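Local structure of halohydrin dehalogenase (Rhizobium radiobacter, 4IY1) at residues 9-13 against 183-187; 27-33 against 51-57; 175-180 against 211-217. The protein catalyses the cofactor-independent dehalogenation of vicinal halohydrins to epoxides and also the ring opening of epoxides by nucleophiles such as cyanide. The protein carries 37 engineered substitutions. One frame throughout, in Å; residues are numbered along the deposited sequence.

Contact 1: 9-13 against 183-187; sequences VKHFG and SPYYY. Engineered in segment 183-187: Tyr186 (natural residue Phe).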
ATOM      1  N   VAL B   9     -14.471   2.024 -26.599  1.00 33.71           N
ATOM      2  CA  VAL B   9     -13.361   2.706 -27.224  1.00 29.49           C
ATOM      3  C   VAL B   9     -13.561   4.216 -27.306  1.00 37.36           C
ATOM      4  O   VAL B   9     -12.592   4.960 -27.356  1.00 40.14           O
ATOM      5  CB  VAL B   9     -13.023   2.119 -28.606  1.00 34.21           C
ATOM      6  CG1 VAL B   9     -14.071   2.542 -29.635  1.00 30.55           C
ATOM      7  CG2 VAL B   9     -11.635   2.567 -29.036  1.00 30.05           C
ATOM      8  N   LYS B  10     -14.803   4.670 -27.176  1.00 42.31           N
ATOM      9  CA  LYS B  10     -15.110   6.105 -27.271  1.00 31.33           C
ATOM     10  C   LYS B  10     -14.954   6.857 -25.962  1.00 39.72           C
ATOM     11  O   LYS B  10     -15.190   8.064 -25.919  1.00 35.45           O
ATOM     12  CB  LYS B  10     -16.520   6.322 -27.804  1.00 36.44           C
ATOM     13  CG  LYS B  10     -16.714   5.855 -29.253  1.00 38.76           C
ATOM     14  CD  LYS B  10     -18.164   6.053 -29.686  1.00 41.70           C
ATOM     15  CE  LYS B  10     -18.297   6.205 -31.199  1.00 48.26           C
ATOM     16  NZ  LYS B  10     -19.729   6.235 -31.629  1.00 43.34           N
ATOM     17  N   HIS B  11     -14.588   6.161 -24.889  1.00 31.88           N
ATOM     18  CA  HIS B  11     -14.564   6.801 -23.570  1.00 31.07           C
ATOM     19  C   HIS B  11     -13.323   6.500 -22.793  1.00 30.40           C
ATOM     20  O   HIS B  11     -12.631   5.501 -23.069  1.00 29.04           O
ATOM     21  CB  HIS B  11     -15.786   6.402 -22.753  1.00 37.74           C
ATOM     22  CG  HIS B  11     -17.087   6.488 -23.515  1.00 41.24           C
ATOM     23  ND1 HIS B  11     -17.821   7.620 -23.569  1.00 43.43           N
ATOM     24  CD2 HIS B  11     -17.806   5.517 -24.218  1.00 39.15           C
ATOM     25  CE1 HIS B  11     -18.927   7.399 -24.312  1.00 40.24           C
ATOM     26  NE2 HIS B  11     -18.905   6.116 -24.721  1.00 41.57           N
ATOM     27  N   PHE B  12     -13.117   7.278 -21.726  1.00 31.76           N
ATOM     28  CA  PHE B  12     -12.085   7.000 -20.717  1.00 30.17           C
ATOM     29  C   PHE B  12     -10.740   6.792 -21.399  1.00 32.90           C
ATOM     30  O   PHE B  12     -10.225   7.714 -22.022  1.00 30.75           O
ATOM     31  CB  PHE B  12     -12.488   5.784 -19.846  1.00 31.84           C
ATOM     32  CG  PHE B  12     -11.765   5.700 -18.498  1.00 32.09           C
ATOM     33  CD1 PHE B  12     -11.070   6.793 -17.969  1.00 33.16           C
ATOM     34  CD2 PHE B  12     -11.815   4.529 -17.753  1.00 32.25           C
ATOM     35  CE1 PHE B  12     -10.472   6.726 -16.709  1.00 28.28           C
ATOM     36  CE2 PHE B  12     -11.194   4.437 -16.513  1.00 33.80           C
ATOM     37  CZ  PHE B  12     -10.545   5.545 -15.972  1.00 33.55           C
ATOM     38  N   GLY B  13     -10.169   5.584 -21.288  1.00 32.99           N
ATOM     39  CA  GLY B  13      -8.851   5.302 -21.856  1.00 27.35           C
ATOM     40  C   GLY B  13      -8.909   4.802 -23.281  1.00 28.67           C
ATOM     41  O   GLY B  13      -7.888   4.399 -23.857  1.00 29.75           O
ATOM     42  N   SER B 183     -15.770  12.605 -24.219  1.00 39.61           N
ATOM     43  CA  SER B 183     -16.397  11.659 -23.271  1.00 33.35           C
ATOM     44  C   SER B 183     -16.556  12.272 -21.891  1.00 31.60           C
ATOM     45  O   SER B 183     -15.641  12.927 -21.406  1.00 38.31           O
ATOM     46  CB  SER B 183     -15.579  10.368 -23.172  1.00 36.92           C
ATOM     47  OG  SER B 183     -16.036   9.554 -22.107  1.00 38.00           O
ATOM     48  N   PRO B 184     -17.684  11.971 -21.209  1.00 34.95           N
ATOM     49  CA  PRO B 184     -17.903  12.335 -19.807  1.00 34.24           C
ATOM     50  C   PRO B 184     -17.130  11.447 -18.818  1.00 37.55           C
ATOM     51  O   PRO B 184     -17.105  11.744 -17.618  1.00 38.50           O
ATOM     52  CB  PRO B 184     -19.413  12.125 -19.626  1.00 37.45           C
ATOM     53  CG  PRO B 184     -19.767  11.080 -20.648  1.00 36.15           C
ATOM     54  CD  PRO B 184     -18.891  11.384 -21.822  1.00 33.08           C
ATOM     55  N   TYR B 185     -16.558  10.346 -19.323  1.00 36.42           N
ATOM     56  CA  TYR B 185     -15.782   9.417 -18.509  1.00 34.49           C
ATOM     57  C   TYR B 185     -14.287   9.689 -18.724  1.00 28.09           C
ATOM     58  O   TYR B 185     -13.714   9.187 -19.694  1.00 35.82           O
ATOM     59  CB  TYR B 185     -16.105   7.960 -18.926  1.00 32.59           C
ATOM     60  CG  TYR B 185     -17.585   7.612 -18.899  1.00 34.74           C
ATOM     61  CD1 TYR B 185     -18.232   7.319 -17.697  1.00 32.63           C
ATOM     62  CD2 TYR B 185     -18.339   7.581 -20.074  1.00 36.69           C
ATOM     63  CE1 TYR B 185     -19.588   7.049 -17.661  1.00 37.35           C
ATOM     64  CE2 TYR B 185     -19.696   7.270 -20.052  1.00 35.44           C
ATOM     65  CZ  TYR B 185     -20.317   7.027 -18.845  1.00 42.23           C
ATOM     66  OH  TYR B 185     -21.663   6.738 -18.808  1.00 40.14           O
ATOM     67  N   TYR B 186     -13.642  10.470 -17.853  1.00 30.55           N
ATOM     68  CA  TYR B 186     -14.233  11.040 -16.630  1.00 31.25           C
ATOM     69  C   TYR B 186     -13.831  12.498 -16.488  1.00 34.87           C
ATOM     70  O   TYR B 186     -14.184  13.142 -15.491  1.00 35.88           O
ATOM     71  CB  TYR B 186     -13.772  10.281 -15.363  1.00 33.55           C
ATOM     72  CG  TYR B 186     -14.422   8.921 -15.218  1.00 36.37           C
ATOM     73  CD1 TYR B 186     -15.658   8.780 -14.592  1.00 30.93           C
ATOM     74  CD2 TYR B 186     -13.864   7.798 -15.831  1.00 35.44           C
ATOM     75  CE1 TYR B 186     -16.270   7.543 -14.490  1.00 28.62           C
ATOM     76  CE2 TYR B 186     -14.497   6.571 -15.776  1.00 31.38           C
ATOM     77  CZ  TYR B 186     -15.682   6.445 -15.092  1.00 28.40           C
ATOM     78  OH  TYR B 186     -16.285   5.212 -15.032  1.00 30.59           O
ATOM     79  N   TYR B 187     -13.046  13.006 -17.442  1.00 32.77           N
ATOM     80  CA  TYR B 187     -12.570  14.401 -17.351  1.00 36.74           C
ATOM     81  C   TYR B 187     -12.708  15.112 -18.687  1.00 40.34           C
ATOM     82  O   TYR B 187     -11.703  15.363 -19.372  1.00 35.28           O
ATOM     83  CB  TYR B 187     -11.111  14.458 -16.862  1.00 35.10           C
ATOM     84  CG  TYR B 187     -10.970  14.252 -15.376  1.00 33.43           C
ATOM     85  CD1 TYR B 187     -10.945  12.965 -14.828  1.00 33.34           C
ATOM     86  CD2 TYR B 187     -10.987  15.330 -14.507  1.00 38.06           C
ATOM     87  CE1 TYR B 187     -10.879  12.771 -13.454  1.00 32.48           C
ATOM     88  CE2 TYR B 187     -10.923  15.145 -13.129  1.00 34.36           C
ATOM     89  CZ  TYR B 187     -10.855  13.865 -12.606  1.00 34.85           C
ATOM     90  OH  TYR B 187     -10.734  13.695 -11.232  1.00 31.42           O
TER
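Phe12 presents a ring face to the edge of the engineered Tyr186 (Phe in the natural sequence), an edge-to-face pair with centroids 4.9 Å apart, planes at 83° and Phe12 CD1 3.7 Å from Tyr186 CD2. Behind these rings the backbones meet: Phe12 N gives a weak hydrogen bond to Tyr185 O (2.9 Å), which also receives a CA-H...O contact from Phe12 CA at 2.9 Å. A cis peptide precedes Tyr186. Segment 9-13 joins strand 3-6 to helix 14-23, the place of the glycine-rich nucleotide-binding loop in short-chain dehydrogenases; halohydrin dehalogenases share this fold but use no NAD(P), and the region corresponding to the nucleotide site probably serves the halide instead. Next along, His11 is held on two sides. The Tyr185 ring turns its edge toward the imidazole face (centroids 5.3 Å apart, planes at 86°, offset), while His11 ND1 and Ser183 OG share a hydrogen bond of 3.0 Å. Ser183 OG also accepts from Tyr185 N at 2.9 Å, an ST turn. The Tyr186 hydroxyl bonds to Ala82 O.

Contact 2: 27-33 against 51-57; sequences TVACHDE and LIPMSEQ. Engineered in segment 51-57: Ile52 (natural residue Lys).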
ATOM      1  N   THR B  27      -2.927  -5.004 -34.891  1.00 37.00           N
ATOM      2  CA  THR B  27      -4.294  -4.931 -35.384  1.00 37.60           C
ATOM      3  C   THR B  27      -5.277  -4.812 -34.219  1.00 35.65           C
ATOM      4  O   THR B  27      -5.446  -5.762 -33.451  1.00 35.47           O
ATOM      5  CB  THR B  27      -4.649  -6.186 -36.186  1.00 35.37           C
ATOM      6  OG1 THR B  27      -3.652  -6.392 -37.183  1.00 49.01           O
ATOM      7  CG2 THR B  27      -5.984  -6.021 -36.847  1.00 33.10           C
ATOM      8  N   VAL B  28      -5.984  -3.687 -34.160  1.00 33.81           N
ATOM      9  CA  VAL B  28      -6.802  -3.323 -33.024  1.00 33.01           C
ATOM     10  C   VAL B  28      -8.289  -3.446 -33.302  1.00 41.77           C
ATOM     11  O   VAL B  28      -8.870  -2.609 -34.001  1.00 41.62           O
ATOM     12  CB  VAL B  28      -6.505  -1.883 -32.564  1.00 31.89           C
ATOM     13  CG1 VAL B  28      -7.212  -1.585 -31.241  1.00 33.22           C
ATOM     14  CG2 VAL B  28      -5.003  -1.694 -32.419  1.00 28.56           C
ATOM     15  N   ALA B  29      -8.927  -4.413 -32.644  1.00 38.57           N
ATOM     16  CA  ALA B  29     -10.383  -4.491 -32.618  1.00 35.51           C
ATOM     17  C   ALA B  29     -10.942  -3.653 -31.487  1.00 37.91           C
ATOM     18  O   ALA B  29     -10.371  -3.613 -30.387  1.00 37.69           O
ATOM     19  CB  ALA B  29     -10.827  -5.930 -32.488  1.00 35.20           C
ATOM     20  N   CYS B  30     -12.034  -2.955 -31.770  1.00 34.54           N
ATOM     21  CA  CYS B  30     -12.609  -1.992 -30.836  1.00 36.84           C
ATOM     22  C   CYS B  30     -14.037  -2.355 -30.525  1.00 41.50           C
ATOM     23  O   CYS B  30     -14.827  -2.674 -31.426  1.00 42.31           O
ATOM     24  CB  CYS B  30     -12.603  -0.590 -31.429  1.00 39.62           C
ATOM     25  SG  CYS B  30     -10.971   0.016 -31.865  1.00 40.15           S
ATOM     26  N   HIS B  31     -14.410  -2.138 -29.275  1.00 34.12           N
ATOM     27  CA  HIS B  31     -15.762  -2.379 -28.847  1.00 29.89           C
ATOM     28  C   HIS B  31     -16.342  -1.106 -28.312  1.00 33.14           C
ATOM     29  O   HIS B  31     -15.622  -0.244 -27.784  1.00 34.14           O
ATOM     30  CB  HIS B  31     -15.786  -3.507 -27.811  1.00 34.68           C
ATOM     31  CG  HIS B  31     -16.866  -3.363 -26.761  1.00 32.32           C
ATOM     32  ND1 HIS B  31     -16.822  -2.424 -25.799  1.00 32.06           N
ATOM     33  CD2 HIS B  31     -18.036  -4.083 -26.552  1.00 41.33           C
ATOM     34  CE1 HIS B  31     -17.940  -2.492 -25.054  1.00 30.02           C
ATOM     35  NE2 HIS B  31     -18.674  -3.517 -25.503  1.00 38.45           N
ATOM     36  N   ASP B  32     -17.634  -0.914 -28.549  1.00 27.23           N
ATOM     37  CA  ASP B  32     -18.360   0.182 -27.935  1.00 32.49           C
ATOM     38  C   ASP B  32     -19.843  -0.127 -27.933  1.00 36.80           C
ATOM     39  O   ASP B  32     -20.341  -0.894 -28.784  1.00 38.41           O
ATOM     40  CB  ASP B  32     -18.110   1.494 -28.682  1.00 37.23           C
ATOM     41  CG  ASP B  32     -18.524   2.693 -27.880  1.00 32.00           C
ATOM     42  OD1 ASP B  32     -19.640   3.202 -28.082  1.00 41.00           O
ATOM     43  OD2 ASP B  32     -17.779   3.094 -26.973  1.00 38.08           O
ATOM     44  N   GLU B  33     -20.529   0.401 -26.930  1.00 36.43           N
ATOM     45  CA  GLU B  33     -21.962   0.181 -26.788  1.00 44.26           C
ATOM     46  C   GLU B  33     -22.654   0.681 -28.063  1.00 46.04           C
ATOM     47  O   GLU B  33     -23.518   0.006 -28.638  1.00 45.77           O
ATOM     48  CB  GLU B  33     -22.470   0.918 -25.541  1.00 42.97           C
ATOM     49  CG  GLU B  33     -23.846   0.503 -25.058  1.00 62.47           C
ATOM     50  CD  GLU B  33     -24.177   1.058 -23.676  1.00 74.16           C
ATOM     51  OE1 GLU B  33     -23.249   1.215 -22.852  1.00 65.19           O
ATOM     52  OE2 GLU B  33     -25.373   1.301 -23.389  1.00 68.42           O
ATOM     53  N   LEU B  51      -8.411   1.261 -37.298  1.00 49.60           N
ATOM     54  CA  LEU B  51      -9.085   0.505 -36.233  1.00 44.76           C
ATOM     55  C   LEU B  51     -10.183  -0.392 -36.799  1.00 52.91           C
ATOM     56  O   LEU B  51     -10.660  -0.166 -37.903  1.00 55.19           O
ATOM     57  CB  LEU B  51      -9.695   1.463 -35.226  1.00 36.05           C
ATOM     58  CG  LEU B  51      -8.694   2.336 -34.479  1.00 41.54           C
ATOM     59  CD1 LEU B  51      -9.424   3.238 -33.504  1.00 36.79           C
ATOM     60  CD2 LEU B  51      -7.667   1.468 -33.753  1.00 38.56           C
ATOM     61  N   ILE B  52     -10.573  -1.417 -36.044  1.00 52.37           N
ATOM     62  CA  ILE B  52     -11.558  -2.388 -36.516  1.00 42.18           C
ATOM     63  C   ILE B  52     -12.734  -2.538 -35.539  1.00 48.84           C
ATOM     64  O   ILE B  52     -12.735  -3.437 -34.692  1.00 46.69           O
ATOM     65  CB  ILE B  52     -10.918  -3.762 -36.732  1.00 41.23           C
ATOM     66  CG1 ILE B  52      -9.815  -3.685 -37.762  1.00 38.49           C
ATOM     67  CG2 ILE B  52     -11.956  -4.774 -37.187  1.00 47.24           C
ATOM     68  CD1 ILE B  52      -9.330  -5.046 -38.189  1.00 43.29           C
ATOM     69  N   PRO B  53     -13.736  -1.649 -35.643  1.00 41.84           N
ATOM     70  CA  PRO B  53     -14.839  -1.654 -34.674  1.00 46.47           C
ATOM     71  C   PRO B  53     -15.742  -2.881 -34.849  1.00 45.64           C
ATOM     72  O   PRO B  53     -15.845  -3.408 -35.955  1.00 47.55           O
ATOM     73  CB  PRO B  53     -15.606  -0.368 -35.010  1.00 39.94           C
ATOM     74  CG  PRO B  53     -15.331  -0.142 -36.456  1.00 39.78           C
ATOM     75  CD  PRO B  53     -13.960  -0.703 -36.747  1.00 36.08           C
ATOM     76  N   MET B  54     -16.353  -3.349 -33.760  1.00 49.34           N
ATOM     77  CA  MET B  54     -17.211  -4.552 -33.794  1.00 49.07           C
ATOM     78  C   MET B  54     -18.602  -4.236 -33.262  1.00 49.19           C
ATOM     79  O   MET B  54     -18.772  -3.382 -32.385  1.00 49.49           O
ATOM     80  CB  MET B  54     -16.612  -5.686 -32.964  1.00 46.64           C
ATOM     81  CG  MET B  54     -15.111  -5.827 -33.073  1.00 45.65           C
ATOM     82  SD  MET B  54     -14.644  -6.763 -34.544  1.00 49.58           S
ATOM     83  CE  MET B  54     -15.007  -8.428 -34.041  1.00 44.39           C
ATOM     84  N   SER B  55     -19.600  -4.957 -33.762  1.00 49.43           N
ATOM     85  CA  SER B  55     -20.962  -4.804 -33.260  1.00 44.27           C
ATOM     86  C   SER B  55     -21.114  -5.536 -31.929  1.00 35.25           C
ATOM     87  O   SER B  55     -21.864  -5.100 -31.052  1.00 35.39           O
ATOM     88  CB  SER B  55     -21.968  -5.355 -34.277  1.00 46.05           C
ATOM     89  OG  SER B  55     -21.609  -6.678 -34.665  1.00 47.74           O
ATOM     90  N   GLU B  56     -20.385  -6.642 -31.794  1.00 41.28           N
ATOM     91  CA  GLU B  56     -20.551  -7.588 -30.683  1.00 40.71           C
ATOM     92  C   GLU B  56     -20.469  -6.873 -29.330  1.00 43.47           C
ATOM     93  O   GLU B  56     -19.646  -5.981 -29.149  1.00 47.44           O
ATOM     94  CB  GLU B  56     -19.469  -8.660 -30.776  1.00 36.30           C
ATOM     95  CG  GLU B  56     -19.780  -9.784 -31.754  1.00 41.54           C
ATOM     96  CD  GLU B  56     -19.599  -9.405 -33.221  1.00 43.89           C
ATOM     97  OE1 GLU B  56     -20.212 -10.080 -34.064  1.00 60.83           O
ATOM     98  OE2 GLU B  56     -18.821  -8.489 -33.556  1.00 34.53           O
ATOM     99  N   GLN B  57     -21.372  -7.207 -28.414  1.00 46.14           N
ATOM    100  CA  GLN B  57     -21.522  -6.453 -27.172  1.00 41.58           C
ATOM    101  C   GLN B  57     -21.017  -7.163 -25.911  1.00 46.97           C
ATOM    102  O   GLN B  57     -20.539  -6.509 -24.994  1.00 36.08           O
ATOM    103  CB  GLN B  57     -22.966  -6.022 -26.955  1.00 40.04           C
ATOM    104  CG  GLN B  57     -23.441  -4.970 -27.935  1.00 41.18           C
ATOM    105  CD  GLN B  57     -22.605  -3.708 -27.867  1.00 41.74           C
ATOM    106  OE1 GLN B  57     -22.722  -2.940 -26.926  1.00 36.20           O
ATOM    107  NE2 GLN B  57     -21.798  -3.464 -28.898  1.00 37.21           N
TER
HETATM  108  O   HOH W   1     -18.891  -3.255 -29.742  1.00 38.19           O
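Leu51 opens the contact: its CD2 lies 3.7 Å from Val28 CB, and Leu51 CB lies 3.9 Å from Cys30 SG. Ile52, engineered in place of Lys, pairs in parallel with Ala29. Its N donates to Val28 O (2.9 Å) and its O accepts from Cys30 N (3.0 Å), so it straddles Ala29, while Ile52 CD1 touches Thr27 CG2 at 3.7 Å. Pro53 pairs with Cys30, its CA making a CA-H...O contact with Cys30 O at 3.4 Å; its nitrogen faces away from strand 27-30, so the missing amide proton costs this pairing nothing. Met54 N donates to that same Cys30 O (2.9 Å), and Met54 CG packs 4.3 Å from Ala29 CB. Beyond this the backbones part and water 1 fills the gap, accepting from Asp32 N at 2.9 Å with Met54 O and Glu56 O 2.6 and 2.9 Å from it. Gln57 closes the far end, its NE2 donating to Asp32 O (3.0 Å) and to Ser55 O (2.7 Å). This is the edge pair, second and third strands in chain order, of a Rossmann-type sheet, joined by a beta-alpha-beta crossover through helix 38-47. Strand 27-30 also pairs with strand 3-6, whereas 52-53 is an outermost strand within this chain. Helix 59-70 packs on Ala29, Ile52 and Met54; Val28 and Leu51 meet helix 14-23, and Leu51 and Pro53 meet helix 38-47.

Contact 3: 175-180 against 211-217; sequences PNGVDS and LGTQKEL. Engineered in segment 175-180: Gly177 (natural residue Tyr), Val178 (natural residue Leu), Asp179 (natural residue His).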
ATOM      1  N   PRO B 175      -6.178   5.534 -13.252  1.00 27.01           N
ATOM      2  CA  PRO B 175      -5.956   6.935 -13.596  1.00 30.06           C
ATOM      3  C   PRO B 175      -6.705   7.907 -12.710  1.00 29.02           C
ATOM      4  O   PRO B 175      -7.638   7.533 -11.989  1.00 28.39           O
ATOM      5  CB  PRO B 175      -6.453   7.035 -15.053  1.00 30.94           C
ATOM      6  CG  PRO B 175      -6.872   5.643 -15.442  1.00 28.40           C
ATOM      7  CD  PRO B 175      -7.091   4.876 -14.189  1.00 22.22           C
ATOM      8  N   ASN B 176      -6.213   9.134 -12.658  1.00 30.52           N
ATOM      9  CA  ASN B 176      -7.071  10.271 -12.291  1.00 35.24           C
ATOM     10  C   ASN B 176      -6.640  11.503 -13.092  1.00 35.87           C
ATOM     11  O   ASN B 176      -5.460  11.667 -13.363  1.00 32.26           O
ATOM     12  CB  ASN B 176      -7.010  10.550 -10.783  1.00 35.46           C
ATOM     13  CG  ASN B 176      -7.928  11.699 -10.358  1.00 37.25           C
ATOM     14  OD1 ASN B 176      -7.472  12.823 -10.093  1.00 37.35           O
ATOM     15  ND2 ASN B 176      -9.219  11.421 -10.279  1.00 29.12           N
ATOM     16  N   GLY B 177      -7.609  12.290 -13.568  1.00 35.19           N
ATOM     17  CA  GLY B 177      -7.316  13.554 -14.225  1.00 29.48           C
ATOM     18  C   GLY B 177      -6.819  13.362 -15.648  1.00 35.23           C
ATOM     19  O   GLY B 177      -6.046  14.184 -16.163  1.00 35.62           O
ATOM     20  N   VAL B 178      -7.251  12.280 -16.301  1.00 27.66           N
ATOM     21  CA  VAL B 178      -6.866  12.088 -17.686  1.00 30.66           C
ATOM     22  C   VAL B 178      -7.900  12.742 -18.597  1.00 40.03           C
ATOM     23  O   VAL B 178      -9.083  12.424 -18.528  1.00 40.25           O
ATOM     24  CB  VAL B 178      -6.710  10.605 -18.063  1.00 34.05           C
ATOM     25  CG1 VAL B 178      -6.475  10.504 -19.558  1.00 35.04           C
ATOM     26  CG2 VAL B 178      -5.526   9.988 -17.310  1.00 26.89           C
ATOM     27  N   ASP B 179      -7.461  13.705 -19.402  1.00 36.78           N
ATOM     28  CA  ASP B 179      -8.371  14.374 -20.303  1.00 45.06           C
ATOM     29  C   ASP B 179      -9.143  13.355 -21.196  1.00 37.15           C
ATOM     30  O   ASP B 179      -8.535  12.547 -21.917  1.00 35.20           O
ATOM     31  CB  ASP B 179      -7.635  15.432 -21.138  1.00 41.00           C
ATOM     32  CG  ASP B 179      -8.507  15.987 -22.258  1.00 46.90           C
ATOM     33  OD1 ASP B 179      -8.199  15.700 -23.438  1.00 46.55           O
ATOM     34  OD2 ASP B 179      -9.609  16.512 -21.943  1.00 46.22           O
ATOM     35  N   SER B 180     -10.467  13.300 -21.031  1.00 31.75           N
ATOM     36  CA  SER B 180     -11.279  12.358 -21.811  1.00 35.21           C
ATOM     37  C   SER B 180     -11.935  13.008 -23.015  1.00 33.15           C
ATOM     38  O   SER B 180     -12.727  12.369 -23.725  1.00 37.03           O
ATOM     39  CB  SER B 180     -12.327  11.625 -20.942  1.00 30.25           C
ATOM     40  OG  SER B 180     -12.913  12.450 -19.938  1.00 35.84           O
ATOM     41  N   LEU B 211      -3.963  18.213 -16.252  1.00 31.98           N
ATOM     42  CA  LEU B 211      -4.608  16.948 -16.551  1.00 30.82           C
ATOM     43  C   LEU B 211      -3.608  16.111 -17.320  1.00 33.22           C
ATOM     44  O   LEU B 211      -2.745  16.652 -18.003  1.00 29.87           O
ATOM     45  CB  LEU B 211      -5.863  17.161 -17.429  1.00 26.97           C
ATOM     46  CG  LEU B 211      -7.060  17.913 -16.853  1.00 35.07           C
ATOM     47  CD1 LEU B 211      -8.045  18.332 -17.948  1.00 41.89           C
ATOM     48  CD2 LEU B 211      -7.768  17.112 -15.774  1.00 33.88           C
ATOM     49  N   GLY B 212      -3.753  14.789 -17.266  1.00 26.25           N
ATOM     50  CA  GLY B 212      -2.938  13.931 -18.131  1.00 24.72           C
ATOM     51  C   GLY B 212      -3.578  13.810 -19.500  1.00 26.65           C
ATOM     52  O   GLY B 212      -4.784  14.058 -19.657  1.00 31.09           O
ATOM     53  N   THR B 213      -2.793  13.456 -20.503  1.00 28.97           N
ATOM     54  CA  THR B 213      -3.345  13.343 -21.851  1.00 34.75           C
ATOM     55  C   THR B 213      -3.727  11.898 -22.169  1.00 41.19           C
ATOM     56  O   THR B 213      -3.229  10.964 -21.520  1.00 31.49           O
ATOM     57  CB  THR B 213      -2.361  13.904 -22.905  1.00 35.79           C
ATOM     58  OG1 THR B 213      -1.168  13.112 -22.925  1.00 34.32           O
ATOM     59  CG2 THR B 213      -1.970  15.388 -22.529  1.00 37.13           C
ATOM     60  N   GLN B 214      -4.663  11.727 -23.107  1.00 33.30           N
ATOM     61  CA  GLN B 214      -4.924  10.429 -23.709  1.00 37.73           C
ATOM     62  C   GLN B 214      -3.633   9.787 -24.161  1.00 41.24           C
ATOM     63  O   GLN B 214      -3.470   8.566 -24.083  1.00 34.83           O
ATOM     64  CB  GLN B 214      -5.883  10.524 -24.920  1.00 32.92           C
ATOM     65  CG  GLN B 214      -7.343  10.688 -24.554  1.00 34.59           C
ATOM     66  CD  GLN B 214      -7.911   9.506 -23.767  1.00 44.47           C
ATOM     67  OE1 GLN B 214      -7.980   8.378 -24.270  1.00 44.32           O
ATOM     68  NE2 GLN B 214      -8.382   9.781 -22.539  1.00 41.02           N
ATOM     69  N   LYS B 215      -2.751  10.586 -24.734  1.00 32.58           N
ATOM     70  CA  LYS B 215      -1.575  10.028 -25.346  1.00 34.37           C
ATOM     71  C   LYS B 215      -0.670   9.396 -24.266  1.00 36.33           C
ATOM     72  O   LYS B 215       0.077   8.468 -24.547  1.00 34.14           O
ATOM     73  CB  LYS B 215      -0.810  11.111 -26.106  1.00 35.22           C
ATOM     74  CG  LYS B 215       0.583  10.673 -26.501  1.00 33.49           C
ATOM     75  CD  LYS B 215       0.952  11.177 -27.879  1.00 50.75           C
ATOM     76  CE  LYS B 215       1.700  10.134 -28.698  1.00 46.25           C
ATOM     77  NZ  LYS B 215       2.787  10.836 -29.432  1.00 49.13           N
ATOM     78  N   GLU B 216      -0.669   9.968 -23.066  1.00 30.26           N
ATOM     79  CA  GLU B 216       0.161   9.423 -21.978  1.00 32.54           C
ATOM     80  C   GLU B 216      -0.400   8.058 -21.553  1.00 28.22           C
ATOM     81  O   GLU B 216       0.315   7.046 -21.552  1.00 31.96           O
ATOM     82  CB  GLU B 216       0.210  10.401 -20.791  1.00 24.25           C
ATOM     83  CG  GLU B 216       1.143  11.602 -21.027  1.00 30.51           C
ATOM     84  CD  GLU B 216       1.092  12.623 -19.893  1.00 33.23           C
ATOM     85  OE1 GLU B 216       2.135  12.819 -19.219  1.00 32.69           O
ATOM     86  OE2 GLU B 216      -0.026  13.122 -19.577  1.00 33.22           O
ATOM     87  N   LEU B 217      -1.720   8.013 -21.439  1.00 28.33           N
ATOM     88  CA  LEU B 217      -2.426   6.799 -21.093  1.00 30.31           C
ATOM     89  C   LEU B 217      -2.251   5.719 -22.167  1.00 31.29           C
ATOM     90  O   LEU B 217      -1.873   4.581 -21.864  1.00 31.77           O
ATOM     91  CB  LEU B 217      -3.904   7.100 -20.817  1.00 30.17           C
ATOM     92  CG  LEU B 217      -4.675   5.919 -20.199  1.00 31.33           C
ATOM     93  CD1 LEU B 217      -5.926   6.340 -19.442  1.00 25.96           C
ATOM     94  CD2 LEU B 217      -4.984   4.913 -21.288  1.00 28.94           C
TER
HETATM   95  O   HOH W   2      -5.487  14.181 -24.451  1.00 35.96           O
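Asp179 and Val178, both engineered, lose the most surface to the other segment, with Leu211 next. Asp179 N donates to Gly212 O (2.7 Å) and Asp179 O accepts from Gln214 NE2 (2.8 Å); its OD1 receives a long 3.3 Å hydrogen bond from water 2, which accepts from Gln214 N, and forms a salt bridge with Lys193. Val178 forms a single bridge with Gly212, and its CG1 reaches Gln214 NE2 (3.6 Å) and Leu217 CD1 (4.2 Å). Leu211 flanks the bridge, its CA 3.1 Å from Gly177 O, which accepts from Gly212 N (2.6 Å). Gly177, engineered from Tyr, has a positive phi (77°), which favours glycine. Thr213 and Glu216 form a capping box (Glu216 N to Thr213 OG1 3.2 Å, Thr213 N to Glu216 OE2 2.9 Å), and Glu216 OE1 hydrogen-bonds Tyr231 N of a neighbouring subunit. The loop after 170-175, sixth strand of this short-chain dehydrogenase/reductase Rossmann fold, is fastened to the start of helix 214-225, and Asn176 bonds Leu239 of strand 236-239.

From the N terminus, the chain leaves strand 3-6 into segment 9-13, which waits 170 residues for its partner. Within that span contact 2 closes a short loop, pairing strands 27-30 and 52-53 across one crossover. The two contacts touch where Val9 N meets His31 O (2.8 Å, probably a hydrogen bond). Segment 175-180 then follows strand 170-175 and opens contact 3; segment 183-187 closes contact 1 before 211-217 closes contact 3, so the two cross. They meet at Tyr187 N to Ser180 OG (2.6 Å) and at Gln214 NE2 to Phe12 O (2.8 Å), tying the loops after strands 3-6 and 170-175 to helix 214-225. Contacts 2 and 3 lie about 11 Å apart at their nearest atoms.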